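Nicotinate-nucleotide pyrophosphorylase (Francisella tularensis subsp. tularensis, PDB 3TQV) catalyses the conversion of quinolinate and 5-phospho-alpha-D-ribose 1-diphosphate to nicotinate ribonucleotide, carbon dioxide and diphosphate, a step of NAD(+) biosynthesis. Local coordinates at the interface of chains A and B. Sequence-based numbering; all coordinates share one arbitrary frame. Chains: chain A/B, Nicotinate-nucleotide pyrophosphorylase.

The interface of chains A and B. Residues chain A 36-37, 40; chain B 165, 168, 171-174, 178.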
# COMPACT_ATOMS: atom_id res chain seq x y z
N ILE A 36 15.11 -20.11 -5.93
CA ILE A 36 15.43 -21.32 -6.67
C ILE A 36 15.72 -21.10 -8.15
O ILE A 36 16.44 -21.89 -8.75
CB ILE A 36 14.33 -22.41 -6.51
CG1 ILE A 36 13.08 -22.08 -7.32
CG2 ILE A 36 13.99 -22.63 -5.04
CD1 ILE A 36 12.10 -23.23 -7.39
N THR A 37 15.16 -20.04 -8.75
CA THR A 37 15.28 -19.81 -10.20
C THR A 37 16.61 -19.16 -10.57
O THR A 37 17.06 -19.23 -11.72
CB THR A 37 14.10 -18.94 -10.73
OG1 THR A 37 12.85 -19.58 -10.45
CG2 THR A 37 14.22 -18.71 -12.25
N LEU A 40 19.83 -21.10 -12.00
CA LEU A 40 19.89 -21.38 -13.42
C LEU A 40 20.75 -20.34 -14.11
O LEU A 40 21.28 -20.58 -15.20
CB LEU A 40 18.48 -21.35 -14.01
CG LEU A 40 17.34 -22.04 -13.25
CD1 LEU A 40 16.04 -21.93 -14.02
CD2 LEU A 40 17.66 -23.50 -12.97
N ARG B 165 2.59 -17.82 -8.01
CA ARG B 165 3.50 -18.30 -6.97
C ARG B 165 3.61 -17.31 -5.81
O ARG B 165 3.56 -16.10 -6.01
CB ARG B 165 4.87 -18.61 -7.55
CG ARG B 165 5.48 -17.46 -8.30
CD ARG B 165 6.93 -17.72 -8.68
NE ARG B 165 7.59 -16.50 -9.13
CZ ARG B 165 8.88 -16.39 -9.42
NH1 ARG B 165 9.70 -17.44 -9.31
NH2 ARG B 165 9.36 -15.21 -9.82
N LEU B 168 9.98 -16.64 -4.43
CA LEU B 168 11.09 -17.14 -5.24
C LEU B 168 11.40 -18.61 -4.94
O LEU B 168 12.24 -19.23 -5.60
CB LEU B 168 12.34 -16.27 -5.05
CG LEU B 168 12.25 -14.79 -5.47
CD1 LEU B 168 13.35 -13.94 -4.84
CD2 LEU B 168 12.22 -14.60 -6.99
N ALA B 171 8.11 -21.90 -6.58
CA ALA B 171 7.89 -22.13 -7.99
C ALA B 171 8.98 -21.52 -8.86
O ALA B 171 9.69 -20.61 -8.43
CB ALA B 171 6.56 -21.60 -8.39
N TYR B 172 9.12 -22.04 -10.08
CA TYR B 172 10.17 -21.61 -10.99
C TYR B 172 9.62 -20.59 -11.94
O TYR B 172 8.53 -20.80 -12.45
CB TYR B 172 10.66 -22.79 -11.85
CG TYR B 172 11.77 -23.60 -11.25
CD1 TYR B 172 12.92 -23.00 -10.76
CD2 TYR B 172 11.67 -24.99 -11.21
CE1 TYR B 172 13.96 -23.76 -10.22
CE2 TYR B 172 12.70 -25.76 -10.67
CZ TYR B 172 13.84 -25.15 -10.18
OH TYR B 172 14.85 -25.92 -9.65
N LEU B 173 10.35 -19.51 -12.20
CA LEU B 173 9.92 -18.54 -13.21
C LEU B 173 11.08 -18.12 -14.07
O LEU B 173 11.86 -17.27 -13.69
CB LEU B 173 9.26 -17.30 -12.60
CG LEU B 173 8.71 -16.28 -13.62
CD1 LEU B 173 8.02 -16.97 -14.81
CD2 LEU B 173 7.78 -15.25 -12.99
N ILE B 174 11.19 -18.74 -15.24
CA ILE B 174 12.34 -18.55 -16.11
C ILE B 174 12.11 -17.42 -17.09
O ILE B 174 11.20 -17.51 -17.92
CB ILE B 174 12.66 -19.81 -16.90
CG1 ILE B 174 12.88 -20.99 -15.94
CG2 ILE B 174 13.86 -19.57 -17.82
CD1 ILE B 174 12.78 -22.35 -16.60
N HIS B 178 17.19 -15.15 -17.38
CA HIS B 178 17.59 -16.53 -17.06
C HIS B 178 17.89 -17.33 -18.32
O HIS B 178 18.82 -18.14 -18.35
CB HIS B 178 16.50 -17.28 -16.29
CG HIS B 178 15.97 -16.54 -15.10
ND1 HIS B 178 16.47 -16.73 -13.83
CD2 HIS B 178 14.98 -15.64 -14.99
CE1 HIS B 178 15.81 -15.96 -12.98
NE2 HIS B 178 14.89 -15.29 -13.66
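A:Thr37, on the 3-10 helix 36-40, projects its side chain against strand 171-174 and helix 176-180 of the other subunit. Its hydroxyl OG1 accepts a nearly straight hydrogen bond from the backbone N of B:Leu173 (3.1 Å, 164° at H). The two branches part at CB: OG1 lies beside the backbone N (chi1 -58°) and faces the strand, while the methyl CG2, anti to that N, sits over one face of the B:His178 imidazole, toward its rim and 3.6 Å from the ring centroid. The same imidazole offers ND1 to the carbonyl O of A:Thr37 in a weak, bent hydrogen bond (3.3 Å), so ring and residue meet through both a face and a nitrogen. One residue earlier, the A:Ile36 chain crosses B:Tyr172 at about a right angle and sets its tip, CD1, over the phenol face, 3.6 Å from the centroid. At the edge of that phenol, in its plane, lie the carbonyl O of A:Ile36 and OG1 of A:Thr37. The start of the 3-10 helix is tied down by the backbone N of A:Ile36, which gives a hydrogen bond to B:Leu168 O (3.0 Å). At its far end A:Leu40 CD1 touches B:Ile174 CG1 at 3.8 Å. Beside the strand, near the A:Thr37 hydroxyl, B:Arg165, its chain extended from CG to NE and predicted to bind substrate, donates from NH1 to B:Ala171 O (3.3 Å); the oxygen lies in the guanidinium plane, whereas the donor stands above the carbonyl plane. B:Leu173 CB lies over one guanidinium face, toward its rim. This patch, repeated by the two-fold, helps join the homodimer, and may help position the strand beside an arginine predicted to bind substrate.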